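Local coordinates for glyoxalase family protein (Listeria monocytogenes, PDB 2P7Q) that detoxifies the antibiotic fosfomycin by catalysing its hydration, using a bound manganese ion, and so confers resistance, at residues T9-D14 and C55-D60; R105-Y110 and F117-G122. The protein carries 1 engineered substitution. All coordinates share one frame; numbering follows the deposited sequence.

Contact 1 (T9-D14 and C55-D60). With GG6 ([(1S,2S)-1,2-dihydroxypropyl]phosphonic acid), chain J.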
loop_
_atom_site.group_PDB
_atom_site.type_symbol
_atom_site.label_atom_id
_atom_site.label_comp_id
_atom_site.label_asym_id
_atom_site.label_seq_id
_atom_site.Cartn_x
_atom_site.Cartn_y
_atom_site.Cartn_z
ATOM N N THR A 9 3.264 -1.049 6.570
ATOM C CA THR A 9 3.018 -0.777 7.973
ATOM C C THR A 9 1.946 0.274 8.174
ATOM O O THR A 9 2.095 1.406 7.734
ATOM C CB THR A 9 4.306 -0.284 8.674
ATOM O OG1 THR A 9 5.291 -1.321 8.656
ATOM C CG2 THR A 9 4.027 0.118 10.108
ATOM N N LEU A 10 0.865 -0.100 8.847
ATOM C CA LEU A 10 -0.200 0.851 9.124
ATOM C C LEU A 10 -0.144 1.245 10.591
ATOM O O LEU A 10 0.325 0.486 11.432
ATOM C CB LEU A 10 -1.559 0.248 8.800
ATOM C CG LEU A 10 -1.715 -0.182 7.344
ATOM C CD1 LEU A 10 -3.127 -0.713 7.122
ATOM C CD2 LEU A 10 -1.418 1.011 6.420
ATOM N N ILE A 11 -0.616 2.445 10.886
ATOM C CA ILE A 11 -0.621 2.952 12.245
ATOM C C ILE A 11 -2.076 3.055 12.693
ATOM O O ILE A 11 -2.912 3.617 11.981
ATOM C CB ILE A 11 0.040 4.334 12.299
ATOM C CG1 ILE A 11 1.422 4.263 11.641
ATOM C CG2 ILE A 11 0.141 4.810 13.743
ATOM C CD1 ILE A 11 2.358 3.228 12.246
ATOM N N VAL A 12 -2.372 2.508 13.866
ATOM C CA VAL A 12 -3.736 2.504 14.399
ATOM C C VAL A 12 -3.788 2.898 15.879
ATOM O O VAL A 12 -2.852 2.644 16.634
ATOM C CB VAL A 12 -4.356 1.110 14.240
ATOM C CG1 VAL A 12 -4.611 0.811 12.776
ATOM C CG2 VAL A 12 -3.407 0.069 14.812
ATOM N N LYS A 13 -4.896 3.507 16.282
ATOM C CA LYS A 13 -5.091 3.964 17.659
ATOM C C LYS A 13 -5.305 2.794 18.622
ATOM O O LYS A 13 -4.720 2.755 19.715
ATOM C CB LYS A 13 -6.297 4.909 17.737
ATOM C CG LYS A 13 -7.630 4.191 17.724
ATOM C CD LYS A 13 -8.818 5.138 17.678
ATOM C CE LYS A 13 -9.080 5.660 16.272
ATOM N NZ LYS A 13 -10.547 5.820 16.057
ATOM N N ASP A 14 -6.140 1.845 18.201
ATOM C CA ASP A 14 -6.467 0.669 19.001
ATOM C C ASP A 14 -5.984 -0.601 18.304
ATOM O O ASP A 14 -6.621 -1.084 17.373
ATOM C CB ASP A 14 -7.981 0.607 19.200
ATOM C CG ASP A 14 -8.406 -0.506 20.140
ATOM O OD1 ASP A 14 -7.594 -1.412 20.431
ATOM O OD2 ASP A 14 -9.574 -0.476 20.577
ATOM N N CYS A 55 2.037 -5.034 8.703
ATOM C CA CYS A 55 2.414 -4.684 10.064
ATOM C C CYS A 55 1.485 -3.624 10.632
ATOM O O CYS A 55 1.152 -2.651 9.963
ATOM C CB CYS A 55 3.839 -4.164 10.110
ATOM S SG CYS A 55 5.068 -5.398 9.727
ATOM N N ILE A 56 1.070 -3.827 11.877
ATOM C CA ILE A 56 0.181 -2.900 12.562
ATOM C C ILE A 56 0.873 -2.415 13.838
ATOM O O ILE A 56 1.333 -3.215 14.647
ATOM C CB ILE A 56 -1.155 -3.593 12.917
ATOM C CG1 ILE A 56 -1.792 -4.187 11.655
ATOM C CG2 ILE A 56 -2.111 -2.598 13.541
ATOM C CD1 ILE A 56 -2.193 -3.148 10.597
ATOM N N MET A 57 0.963 -1.097 13.986
ATOM C CA MET A 57 1.587 -0.474 15.146
ATOM C C MET A 57 0.596 0.467 15.796
ATOM O O MET A 57 -0.186 1.120 15.106
ATOM C CB MET A 57 2.813 0.329 14.735
ATOM C CG MET A 57 4.035 -0.490 14.426
ATOM S SD MET A 57 5.435 0.600 14.116
ATOM C CE MET A 57 5.752 1.224 15.743
ATOM N N GLU A 58 0.637 0.556 17.120
ATOM C CA GLU A 58 -0.284 1.430 17.834
ATOM C C GLU A 58 0.362 2.799 18.015
ATOM O O GLU A 58 1.534 2.904 18.378
ATOM C CB GLU A 58 -0.661 0.803 19.193
ATOM C CG GLU A 58 -1.959 1.339 19.820
ATOM C CD GLU A 58 -2.486 0.467 20.973
ATOM O OE1 GLU A 58 -1.753 0.258 21.962
ATOM O OE2 GLU A 58 -3.640 -0.007 20.891
ATOM N N GLY A 59 -0.403 3.845 17.730
ATOM C CA GLY A 59 0.109 5.195 17.863
ATOM C C GLY A 59 -1.031 6.186 17.779
ATOM O O GLY A 59 -2.154 5.808 17.444
ATOM N N ASP A 60 -0.749 7.451 18.077
ATOM C CA ASP A 60 -1.774 8.491 18.041
ATOM C C ASP A 60 -1.922 9.162 16.680
ATOM O O ASP A 60 -2.902 9.864 16.431
ATOM C CB ASP A 60 -1.477 9.568 19.085
ATOM C CG ASP A 60 -2.420 10.759 18.974
ATOM O OD1 ASP A 60 -3.619 10.607 19.311
ATOM O OD2 ASP A 60 -1.967 11.843 18.537
HETATM O O1 GG6 J . 10.445 -1.357 8.565
HETATM C C2 GG6 J . 10.890 -2.083 9.725
HETATM C C3 GG6 J . 12.392 -1.750 9.999
HETATM C C1 GG6 J . 10.042 -1.717 10.994
HETATM O O2 GG6 J . 10.139 -0.337 11.391
HETATM P P GG6 J . 8.307 -2.099 10.807
HETATM O O3 GG6 J . 8.163 -3.602 10.338
HETATM O O4 GG6 J . 7.689 -1.939 12.099
HETATM O O5 GG6 J . 7.603 -1.149 9.774
#

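Contact 2 (R105-Y110 and F117-G122). With MN (manganese (II) ion), chain G; GG6 ([(1S,2S)-1,2-dihydroxypropyl]phosphonic acid), chain H.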
loop_
_atom_site.group_PDB
_atom_site.type_symbol
_atom_site.label_atom_id
_atom_site.label_comp_id
_atom_site.label_asym_id
_atom_site.label_seq_id
_atom_site.Cartn_x
_atom_site.Cartn_y
_atom_site.Cartn_z
ATOM N N ARG A 105 -15.497 -5.306 -10.992
ATOM C CA ARG A 105 -16.171 -4.732 -9.826
ATOM C C ARG A 105 -15.182 -4.550 -8.666
ATOM O O ARG A 105 -14.188 -5.275 -8.558
ATOM C CB ARG A 105 -17.307 -5.649 -9.364
ATOM C CG ARG A 105 -18.380 -5.930 -10.391
ATOM C CD ARG A 105 -19.691 -5.213 -10.062
ATOM N NE ARG A 105 -20.361 -5.668 -8.836
ATOM C CZ ARG A 105 -20.653 -6.939 -8.548
ATOM N NH1 ARG A 105 -20.323 -7.915 -9.389
ATOM N NH2 ARG A 105 -21.315 -7.234 -7.433
ATOM N N SER A 106 -15.453 -3.571 -7.808
ATOM C CA SER A 106 -14.608 -3.316 -6.642
ATOM C C SER A 106 -15.447 -3.012 -5.400
ATOM O O SER A 106 -16.598 -2.580 -5.503
ATOM C CB SER A 106 -13.678 -2.124 -6.882
ATOM O OG SER A 106 -12.734 -2.368 -7.904
ATOM N N ILE A 107 -14.855 -3.243 -4.230
ATOM C CA ILE A 107 -15.498 -2.942 -2.948
ATOM C C ILE A 107 -14.517 -2.055 -2.190
ATOM O O ILE A 107 -13.372 -2.446 -1.955
ATOM C CB ILE A 107 -15.732 -4.201 -2.065
ATOM C CG1 ILE A 107 -16.666 -5.192 -2.750
ATOM C CG2 ILE A 107 -16.342 -3.792 -0.736
ATOM C CD1 ILE A 107 -16.742 -6.529 -2.014
ATOM N N TYR A 108 -14.948 -0.859 -1.819
ATOM C CA TYR A 108 -14.076 0.042 -1.070
ATOM C C TYR A 108 -14.631 0.184 0.339
ATOM O O TYR A 108 -15.845 0.134 0.536
ATOM C CB TYR A 108 -13.993 1.412 -1.757
ATOM C CG TYR A 108 -12.995 1.476 -2.905
ATOM C CD1 TYR A 108 -13.410 1.419 -4.241
ATOM C CD2 TYR A 108 -11.632 1.623 -2.651
ATOM C CE1 TYR A 108 -12.484 1.518 -5.291
ATOM C CE2 TYR A 108 -10.707 1.716 -3.691
ATOM C CZ TYR A 108 -11.135 1.667 -5.004
ATOM O OH TYR A 108 -10.192 1.788 -6.012
ATOM N N PHE A 109 -13.747 0.365 1.316
ATOM C CA PHE A 109 -14.181 0.484 2.698
ATOM C C PHE A 109 -13.025 0.884 3.606
ATOM O O PHE A 109 -11.863 0.733 3.237
ATOM C CB PHE A 109 -14.768 -0.855 3.142
ATOM C CG PHE A 109 -13.797 -2.003 3.061
ATOM C CD1 PHE A 109 -12.971 -2.311 4.135
ATOM C CD2 PHE A 109 -13.702 -2.771 1.905
ATOM C CE1 PHE A 109 -12.063 -3.366 4.061
ATOM C CE2 PHE A 109 -12.799 -3.828 1.817
ATOM C CZ PHE A 109 -11.977 -4.125 2.898
ATOM N N TYR A 110 -13.328 1.389 4.799
ATOM C CA TYR A 110 -12.251 1.787 5.698
ATOM C C TYR A 110 -12.073 0.842 6.876
ATOM O O TYR A 110 -12.874 -0.056 7.092
ATOM C CB TYR A 110 -12.495 3.176 6.277
ATOM C CG TYR A 110 -12.689 4.272 5.270
ATOM C CD1 TYR A 110 -13.939 4.505 4.707
ATOM C CD2 TYR A 110 -11.621 5.088 4.885
ATOM C CE1 TYR A 110 -14.122 5.517 3.794
ATOM C CE2 TYR A 110 -11.797 6.103 3.971
ATOM C CZ TYR A 110 -13.047 6.312 3.432
ATOM O OH TYR A 110 -13.246 7.318 2.535
ATOM N N PHE A 117 -9.340 0.699 1.979
ATOM C CA PHE A 117 -9.032 -0.633 1.491
ATOM C C PHE A 117 -9.918 -0.929 0.310
ATOM O O PHE A 117 -10.940 -0.268 0.097
ATOM C CB PHE A 117 -9.289 -1.704 2.569
ATOM C CG PHE A 117 -8.222 -1.786 3.615
ATOM C CD1 PHE A 117 -8.278 -0.991 4.746
ATOM C CD2 PHE A 117 -7.129 -2.623 3.437
ATOM C CE1 PHE A 117 -7.260 -1.017 5.690
ATOM C CE2 PHE A 117 -6.101 -2.659 4.378
ATOM C CZ PHE A 117 -6.169 -1.849 5.506
ATOM N N GLU A 118 -9.529 -1.939 -0.454
ATOM C CA GLU A 118 -10.303 -2.344 -1.613
ATOM C C GLU A 118 -10.109 -3.803 -1.944
ATOM O O GLU A 118 -9.012 -4.333 -1.843
ATOM C CB GLU A 118 -9.927 -1.512 -2.842
ATOM C CG GLU A 118 -10.334 -2.164 -4.162
ATOM C CD GLU A 118 -9.871 -1.376 -5.375
ATOM O OE1 GLU A 118 -8.794 -0.741 -5.279
ATOM O OE2 GLU A 118 -10.573 -1.404 -6.417
ATOM N N LEU A 119 -11.198 -4.440 -2.335
ATOM C CA LEU A 119 -11.163 -5.824 -2.758
ATOM C C LEU A 119 -11.534 -5.715 -4.235
ATOM O O LEU A 119 -12.688 -5.466 -4.582
ATOM C CB LEU A 119 -12.195 -6.648 -1.984
ATOM C CG LEU A 119 -11.904 -6.815 -0.495
ATOM C CD1 LEU A 119 -13.016 -7.636 0.142
ATOM C CD2 LEU A 119 -10.571 -7.505 -0.318
ATOM N N HIS A 120 -10.537 -5.874 -5.096
ATOM C CA HIS A 120 -10.723 -5.751 -6.538
ATOM C C HIS A 120 -10.910 -7.077 -7.257
ATOM O O HIS A 120 -10.187 -8.043 -7.019
ATOM C CB HIS A 120 -9.514 -5.002 -7.134
ATOM C CG HIS A 120 -9.627 -4.694 -8.599
ATOM N ND1 HIS A 120 -10.646 -3.929 -9.128
ATOM C CD2 HIS A 120 -8.812 -5.001 -9.637
ATOM C CE1 HIS A 120 -10.452 -3.776 -10.426
ATOM N NE2 HIS A 120 -9.346 -4.416 -10.759
ATOM N N ALA A 121 -11.911 -7.113 -8.123
ATOM C CA ALA A 121 -12.189 -8.285 -8.940
ATOM C C ALA A 121 -11.706 -7.801 -10.306
ATOM O O ALA A 121 -11.479 -6.605 -10.489
ATOM C CB ALA A 121 -13.683 -8.581 -8.962
ATOM N N GLY A 122 -11.542 -8.687 -11.274
ATOM C CA GLY A 122 -11.051 -8.200 -12.546
ATOM C C GLY A 122 -9.555 -7.972 -12.409
ATOM O O GLY A 122 -9.056 -7.735 -11.309
HETATM MN MN MN G . -7.885 0.761 -6.954
HETATM O O1 GG6 H . -9.496 0.429 -8.293
HETATM C C2 GG6 H . -9.304 0.539 -9.735
HETATM C C3 GG6 H . -10.586 -0.007 -10.463
HETATM C C1 GG6 H . -9.051 2.034 -10.168
HETATM O O2 GG6 H . -10.164 2.852 -9.836
HETATM P P GG6 H . -7.614 2.734 -9.394
HETATM O O3 GG6 H . -6.352 1.896 -9.755
HETATM O O4 GG6 H . -7.469 4.079 -9.872
HETATM O O5 GG6 H . -7.778 2.761 -7.818
#

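Contact 1 (T9-D14 and C55-D60)
Thr9 and Cys55 have the same first torsion: Thr9 OG1 (chi1 -64°) and Cys55 SG (chi1 -67°) are both anti to their carbonyl carbons. Strand pairing puts both side chains on one face of the sheet, and the shared torsion swings OG1 and SG toward the bound diol phosphonate. The strands 4-12 and 52-58 are the parallel pair of a beta-alpha-beta-beta-beta module of the glyoxalase (vicinal oxygen chelate) fold. Thr9 OG1 gives a short hydrogen bond of 2.6 Å to phosphonate O5 of the ligand. Cys55 SG stands 3.6 Å from O3 of the same group. Cys55 CB packs against Thr9 OG1 at 3.5 Å. Further along this face, Ile11 and Met57 run side by side, with Ile11 CD1 3.8 Å from Met57 CB. Met57 SD turns to the phosphonate. Two chains build the pocket: Tyr67 of the second subunit packs on Ile11 and Met57, and Tyr108 of that subunit hydrogen-bonds the ligand.

On the other face, the CG2 branches of Val12 and Ile56 meet as the side chains cross, 3.2 Å apart, a tight contact. Helix 15-26 packs on both side chains. Glu58 reaches along the backbone of Lys13 and Asp14. Its OE2 accepts a hydrogen bond from Leu15 N, and OE1 forms a salt bridge with Lys43. These partners probably offset the like charge of Asp14, whose OD1 is 4.2 Å from Glu58 OE2. Between 9-14 and 55-60 the first backbone bond is Leu10 N to Cys55 O, at 2.8 Å. The last is from Gly59 N, 2.9 Å from Val12 O and 39° out of its carbonyl plane.

Contact 2 (R105-Y110 and F117-G122)
Ser106 OG is held by two groups. It accepts a nearly straight bond from His120 ND1 at 2.9 Å, lying close to the plane of the imidazole, and donates to Glu118 OE2 at 2.8 Å. These two bonds help set the rotation of the His120 ring and the carboxylate. Glu118 CG is anti to the backbone N (chi1 161°), and the extended chain carries OE1 to manganese, 2.4 Å away. His69 and, from the second subunit, His7 bind the same ion, and O1 and O5 of the diol phosphonate chelate it. Tyr108 lies alongside Glu118, its ring turned 32° from the carboxylate plane, with Glu118 CG over one face. Tyr108 OH donates to ligand O1 at 2.7 Å. His120 CE1 lies beside the ligand methyl C3.

The strands 106-110 and 117-120 form an antiparallel beta hairpin of the glyoxalase fold, with these site residues on one face. The opposite face is apolar. Phe117 CB sits over the Phe109 ring, 3.6 Å from CE1, while Leu119 CG meets the ring edge at CE2, 3.9 Å away. Helix 15-26 packs on Phe109 and Leu119. Ala121 N bonds to Arg105 O at 3.0 Å.

In the fold
Contact 1 comes first along the chain and contact 2 follows it, with no overlap. Their centres are 22 Å apart, on opposite sides of the chain's centre. They lie in different sheets: contact 1 in the sheet of strands 4-12, 52-58, 44-49 and 29-33, contact 2 in that of 69-73, 116-120 and 106-110. Helix 15-26 packs against both. They also touch directly, Leu10 CD1 to Phe117 CZ at 3.6 Å. Each contact serves a different ligand site. Both contacts touch the second subunit, so each site draws on one sheet from each chain. Dimerisation thus completes both active sites.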